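Local atomic coordinates of arabinan endo-1,5-alpha-l-arabinosidase A (Cellvibrio cellulosa, PDB entry 1GYH), a protein that cleaves the alpha-1,5-arabinofuranosyl bonds of linear arabinan, releasing almost exclusively arabinotriose, and so takes part in the breakdown of plant cell walls. Residues Val11-Gly16 against Gly74-Tyr79; Pro58-His63 against Tyr80-Phe85. All coordinates share one frame; numbering follows the deposited sequence. Where two conformers were deposited one is given.

How the contacts relate
Both contacts draw on strand 75-82, a strand inside the second sheet of this five-bladed beta-propeller, where it runs between strands 63-72 and 90-97. Along the chain the segments alternate: 11-16, 58-63, 74-79, then 80-85, so contact 1 uses the start of the strand and contact 2 its end and the loop beyond. Their centres lie about 23 Å apart, and apart from the junction between Tyr-79 and Tyr-80 the two do not touch. Contact 1 joins two neighbouring sheets, away from the substrate-binding and active-site residues. Contact 2 packs the loop carrying Asp-61, Gly-62 and His-63, which probably bind arabinan, against the strand's end. The strand thus runs from an inter-sheet junction to the probable substrate-binding region.

Contact 1 of 2, residues Val11-Gly16 against Gly74-Tyr79; sequences VMTREG and GLFYLY
Phe-76 bridges two sheets of the five-bladed beta-propeller by setting its ring against Thr-13 and Glu-15. The strands that carry them, 75-82 and 11-15, belong to different sheets, and the geometry agrees: the nearest CA atoms, those of Thr-13 and Phe-76, are 9.5 Å apart, and no hydrogen bond crosses. Along 74-79 the touching is confined to Phe-76. Its CG stands anti to the carbonyl carbon (chi1 -65°), which points the ring at strand 11-15.

The ring is met at two places. At its edge, near the ring plane, the methyl CG2 of Thr-13 lies 4.2 Å from CE2 of Phe-76, while OG1 of Thr-13 is engaged by NE2 of Gln-71. Glu-15, extended beyond CG, passes the outer end of the ring at about a right angle to the Phe-76 side chain. Its carboxylate is turned 57° from the ring plane and is held by Thr-99 OG1 at OE2 and by the Leu-100 backbone N at OE1, so the acid reaches past the aromatic group to polar partners. CG and CD of Glu-15 each lie 3.7 Å from CZ of Phe-76, and OE2 of Glu-15 is 3.7 Å from CE1 of the same ring.

Contact 2 of 2, residues Pro58-His63 against Tyr80-Phe85; sequences PSFDGH and YSVSAF
Phe-60 packs the loop 58-63, whose Asp-61, Gly-62 and His-63 probably bind substrate, against Val-82 at the end of strand 75-82. From CB, the side chain runs with CG anti to the backbone N (chi1 -176°), which brings the ring over toward Val-82. CD1 makes the apolar contact, 4.2 Å from CG1 of Val-82, and the two side chains cross at about a right angle; the same atom lies 4.5 Å from Ser-83 O, which sits at the ring edge. Further out, the backbone N of Gly-62 stands 3.3 Å above one ring face, over the CD2-CE2 side, and water 2 lies in the ring plane, nearest CE1. Ala-53 of helix 53-56 packs against both Phe-60 and Val-82.

Polar links run beside the ring. Water 2 donates to His-63 O (2.8 Å) and accepts from Ser-83 N (2.9 Å). N of His-63 donates to OD1 of Asp-61 at 3.1 Å, fairly straight (160°) but from 37° out of the carboxylate plane, closing an Asx turn; water 1 donates to this OD1 and, weakly, to Ser-83 O. An apolar anchor, one water bridge between backbones and a weaker one from a carboxylate suggest that Asp-61 and His-63 are placed partly by ordered water.

Contact 1 of 2, residues Val11-Gly16 against Gly74-Tyr79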
loop_
_atom_site.group_PDB
_atom_site.type_symbol
_atom_site.label_atom_id
_atom_site.label_comp_id
_atom_site.label_asym_id
_atom_site.label_seq_id
_atom_site.Cartn_x
_atom_site.Cartn_y
_atom_site.Cartn_z
ATOM N N VAL A 11 0.055 -5.899 2.997
ATOM C CA VAL A 11 1.334 -5.571 3.614
ATOM C C VAL A 11 1.688 -6.639 4.673
ATOM O O VAL A 11 0.823 -7.413 5.138
ATOM C CB VAL A 11 1.340 -4.177 4.240
ATOM C CG1 VAL A 11 1.207 -3.075 3.159
ATOM C CG2 VAL A 11 0.258 -4.063 5.351
ATOM N N MET A 12 2.969 -6.687 5.055
ATOM C CA MET A 12 3.471 -7.750 5.953
ATOM C C MET A 12 4.563 -7.223 6.860
ATOM O O MET A 12 5.242 -6.235 6.536
ATOM C CB MET A 12 4.057 -8.940 5.163
ATOM C CG MET A 12 3.068 -9.807 4.392
ATOM S SD MET A 12 3.790 -11.150 3.385
ATOM C CE MET A 12 4.684 -12.029 4.549
ATOM N N THR A 13 4.729 -7.909 7.982
ATOM C CA THR A 13 5.830 -7.704 8.920
ATOM C C THR A 13 6.123 -8.965 9.730
ATOM O O THR A 13 5.320 -9.881 9.771
ATOM C CB THR A 13 5.554 -6.471 9.808
ATOM O OG1 THR A 13 6.797 -5.894 10.190
ATOM C CG2 THR A 13 4.787 -6.780 11.106
ATOM N N ARG A 14 7.257 -9.005 10.404
ATOM C CA ARG A 14 7.616 -10.146 11.231
ATOM C C ARG A 14 7.852 -9.665 12.654
ATOM O O ARG A 14 8.554 -8.667 12.869
ATOM C CB ARG A 14 8.888 -10.845 10.701
ATOM C CG ARG A 14 9.294 -12.080 11.486
ATOM C CD ARG A 14 10.454 -12.986 10.935
ATOM N NE ARG A 14 10.203 -14.425 11.218
ATOM C CZ ARG A 14 11.052 -15.446 10.956
ATOM N NH1 ARG A 14 12.244 -15.225 10.431
ATOM N NH2 ARG A 14 10.701 -16.697 11.226
ATOM N N GLU A 15 7.259 -10.380 13.610
ATOM C CA GLU A 15 7.537 -10.208 15.031
ATOM C C GLU A 15 8.073 -11.503 15.585
ATOM O O GLU A 15 7.365 -12.519 15.621
ATOM C CB GLU A 15 6.261 -9.833 15.792
ATOM C CG GLU A 15 6.468 -9.600 17.304
ATOM C CD GLU A 15 5.205 -9.275 18.087
ATOM O OE1 GLU A 15 4.079 -9.610 17.654
ATOM O OE2 GLU A 15 5.332 -8.653 19.155
ATOM N N GLY A 16 9.319 -11.484 16.063
ATOM C CA GLY A 16 9.962 -12.712 16.509
ATOM C C GLY A 16 9.969 -13.746 15.387
ATOM O O GLY A 16 10.456 -13.469 14.295
ATOM N N GLY A 74 9.964 -0.081 19.138
ATOM C CA GLY A 74 9.352 -1.130 19.934
ATOM C C GLY A 74 7.842 -1.286 19.757
ATOM O O GLY A 74 7.273 -2.277 20.239
ATOM N N LEU A 75 7.209 -0.355 19.033
ATOM C CA LEU A 75 5.768 -0.421 18.750
ATOM C C LEU A 75 5.412 -0.770 17.301
ATOM O O LEU A 75 6.249 -0.664 16.377
ATOM C CB LEU A 75 5.129 0.923 19.086
ATOM C CG LEU A 75 5.277 1.434 20.506
ATOM C CD1 LEU A 75 4.576 2.774 20.614
ATOM C CD2 LEU A 75 4.722 0.440 21.516
ATOM N N PHE A 76 4.143 -1.133 17.103
ATOM C CA PHE A 76 3.596 -1.451 15.777
ATOM C C PHE A 76 2.574 -0.351 15.382
ATOM O O PHE A 76 1.591 -0.153 16.099
ATOM C CB PHE A 76 2.934 -2.844 15.780
ATOM C CG PHE A 76 3.888 -3.968 16.016
ATOM C CD1 PHE A 76 4.293 -4.301 17.295
ATOM C CD2 PHE A 76 4.435 -4.657 14.952
ATOM C CE1 PHE A 76 5.203 -5.356 17.525
ATOM C CE2 PHE A 76 5.339 -5.704 15.173
ATOM C CZ PHE A 76 5.738 -6.030 16.450
ATOM N N TYR A 77 2.851 0.357 14.293
ATOM C CA TYR A 77 2.012 1.421 13.755
ATOM C C TYR A 77 1.283 0.885 12.504
ATOM O O TYR A 77 1.911 0.494 11.522
ATOM C CB TYR A 77 2.840 2.640 13.384
ATOM C CG TYR A 77 3.420 3.410 14.528
ATOM C CD1 TYR A 77 4.486 2.901 15.273
ATOM C CD2 TYR A 77 2.929 4.634 14.890
ATOM C CE1 TYR A 77 5.013 3.586 16.307
ATOM C CE2 TYR A 77 3.470 5.324 15.951
ATOM C CZ TYR A 77 4.503 4.796 16.648
ATOM O OH TYR A 77 5.049 5.468 17.699
ATOM N N LEU A 78 -0.054 0.866 12.570
ATOM C CA LEU A 78 -0.891 0.383 11.495
ATOM C C LEU A 78 -1.689 1.579 10.960
ATOM O O LEU A 78 -2.616 2.049 11.609
ATOM C CB LEU A 78 -1.818 -0.707 12.023
ATOM C CG LEU A 78 -2.905 -1.204 11.053
ATOM C CD1 LEU A 78 -2.202 -1.791 9.798
ATOM C CD2 LEU A 78 -3.856 -2.243 11.654
ATOM N N TYR A 79 -1.298 2.052 9.790
ATOM C CA TYR A 79 -1.992 3.103 9.051
ATOM C C TYR A 79 -3.108 2.478 8.217
ATOM O O TYR A 79 -2.983 1.353 7.784
ATOM C CB TYR A 79 -1.012 3.886 8.171
ATOM C CG TYR A 79 0.066 4.530 9.006
ATOM C CD1 TYR A 79 1.201 3.791 9.423
ATOM C CD2 TYR A 79 -0.057 5.847 9.439
ATOM C CE1 TYR A 79 2.173 4.387 10.224
ATOM C CE2 TYR A 79 0.900 6.434 10.251
ATOM C CZ TYR A 79 2.019 5.715 10.616
ATOM O OH TYR A 79 2.937 6.310 11.422
#

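Contact 2 of 2, residues Pro58-His63 against Tyr80-Phe85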
loop_
_atom_site.group_PDB
_atom_site.type_symbol
_atom_site.label_atom_id
_atom_site.label_comp_id
_atom_site.label_asym_id
_atom_site.label_seq_id
_atom_site.Cartn_x
_atom_site.Cartn_y
_atom_site.Cartn_z
ATOM N N PRO A 58 -19.967 9.543 5.373
ATOM C CA PRO A 58 -21.295 9.247 5.947
ATOM C C PRO A 58 -21.846 7.849 5.590
ATOM O O PRO A 58 -22.461 7.229 6.455
ATOM C CB PRO A 58 -22.209 10.382 5.390
ATOM C CG PRO A 58 -21.299 11.489 5.002
ATOM C CD PRO A 58 -19.939 10.839 4.669
ATOM N N SER A 59 -21.603 7.367 4.372
ATOM C CA SER A 59 -22.019 6.011 3.948
ATOM C C SER A 59 -21.000 4.887 4.226
ATOM O O SER A 59 -21.108 3.790 3.687
ATOM C CB SER A 59 -22.295 6.021 2.453
ATOM O OG SER A 59 -21.075 6.138 1.729
ATOM N N PHE A 60 -20.010 5.173 5.059
ATOM C CA PHE A 60 -19.007 4.177 5.443
ATOM C C PHE A 60 -19.648 2.832 5.766
ATOM O O PHE A 60 -20.553 2.787 6.592
ATOM C CB PHE A 60 -18.304 4.664 6.707
ATOM C CG PHE A 60 -17.190 3.772 7.150
ATOM C CD1 PHE A 60 -16.074 3.602 6.330
ATOM C CD2 PHE A 60 -17.240 3.126 8.355
ATOM C CE1 PHE A 60 -15.013 2.772 6.717
ATOM C CE2 PHE A 60 -16.177 2.306 8.738
ATOM C CZ PHE A 60 -15.065 2.155 7.895
ATOM N N ASP A 61 -19.159 1.759 5.139
ATOM C CA ASP A 61 -19.675 0.365 5.339
ATOM C C ASP A 61 -18.888 -0.548 6.266
ATOM O O ASP A 61 -19.144 -1.748 6.301
ATOM C CB ASP A 61 -19.874 -0.369 3.993
ATOM C CG ASP A 61 -18.594 -0.557 3.193
ATOM O OD1 ASP A 61 -17.458 -0.281 3.664
ATOM O OD2 ASP A 61 -18.620 -0.997 2.025
ATOM N N GLY A 62 -17.945 -0.010 7.023
ATOM C CA GLY A 62 -17.110 -0.824 7.886
ATOM C C GLY A 62 -15.787 -1.350 7.308
ATOM O O GLY A 62 -14.961 -1.804 8.081
ATOM N N HIS A 63 -15.603 -1.285 5.993
ATOM C CA HIS A 63 -14.380 -1.751 5.321
ATOM C C HIS A 63 -13.309 -0.663 5.295
ATOM O O HIS A 63 -13.477 0.387 4.667
ATOM C CB HIS A 63 -14.654 -2.219 3.882
ATOM C CG HIS A 63 -15.507 -3.440 3.819
ATOM N ND1 HIS A 63 -15.028 -4.683 3.447
ATOM C CD2 HIS A 63 -16.810 -3.615 4.135
ATOM C CE1 HIS A 63 -16.007 -5.564 3.527
ATOM N NE2 HIS A 63 -17.092 -4.948 3.961
ATOM N N TYR A 80 -4.213 3.215 8.023
ATOM C CA TYR A 80 -5.412 2.661 7.394
ATOM C C TYR A 80 -6.197 3.834 6.783
ATOM O O TYR A 80 -6.013 4.986 7.201
ATOM C CB TYR A 80 -6.282 1.872 8.424
ATOM C CG TYR A 80 -6.779 2.722 9.597
ATOM C CD1 TYR A 80 -7.933 3.496 9.466
ATOM C CD2 TYR A 80 -6.043 2.826 10.798
ATOM C CE1 TYR A 80 -8.383 4.309 10.489
ATOM C CE2 TYR A 80 -6.464 3.649 11.842
ATOM C CZ TYR A 80 -7.657 4.400 11.683
ATOM O OH TYR A 80 -8.142 5.227 12.672
ATOM N N SER A 81 -7.050 3.522 5.797
ATOM C CA SER A 81 -7.793 4.531 5.020
ATOM C C SER A 81 -9.311 4.364 5.246
ATOM O O SER A 81 -9.837 3.256 5.206
ATOM C CB SER A 81 -7.480 4.414 3.514
ATOM O OG SER A 81 -6.082 4.214 3.271
ATOM N N VAL A 82 -9.972 5.476 5.520
ATOM C CA VAL A 82 -11.456 5.602 5.523
ATOM C C VAL A 82 -11.839 6.403 4.270
ATOM O O VAL A 82 -11.339 7.496 4.028
ATOM C CB VAL A 82 -11.906 6.333 6.785
ATOM C CG1 VAL A 82 -13.373 6.772 6.672
ATOM C CG2 VAL A 82 -11.706 5.472 8.028
ATOM N N SER A 83 -12.727 5.866 3.448
ATOM C CA SER A 83 -13.062 6.525 2.199
ATOM C C SER A 83 -14.466 6.189 1.703
ATOM O O SER A 83 -15.280 5.619 2.436
ATOM C CB SER A 83 -12.023 6.136 1.142
ATOM O OG SER A 83 -12.054 7.002 0.012
ATOM N N ALA A 84 -14.727 6.573 0.462
ATOM C CA ALA A 84 -15.939 6.192 -0.254
ATOM C C ALA A 84 -15.637 6.043 -1.728
ATOM O O ALA A 84 -14.935 6.872 -2.332
ATOM C CB ALA A 84 -17.054 7.273 -0.032
ATOM N N PHE A 85 -16.174 4.999 -2.335
ATOM C CA PHE A 85 -15.836 4.708 -3.730
ATOM C C PHE A 85 -16.110 5.868 -4.659
ATOM O O PHE A 85 -17.186 6.467 -4.624
ATOM C CB PHE A 85 -16.553 3.425 -4.225
ATOM C CG PHE A 85 -15.828 2.149 -3.821
ATOM C CD1 PHE A 85 -14.575 1.839 -4.381
ATOM C CD2 PHE A 85 -16.365 1.297 -2.839
ATOM C CE1 PHE A 85 -13.868 0.668 -3.996
ATOM C CE2 PHE A 85 -15.688 0.110 -2.447
ATOM C CZ PHE A 85 -14.436 -0.204 -3.029
HETATM O O HOH W 1 -16.581 2.457 3.122
HETATM O O HOH W 2 -13.052 3.007 3.727
#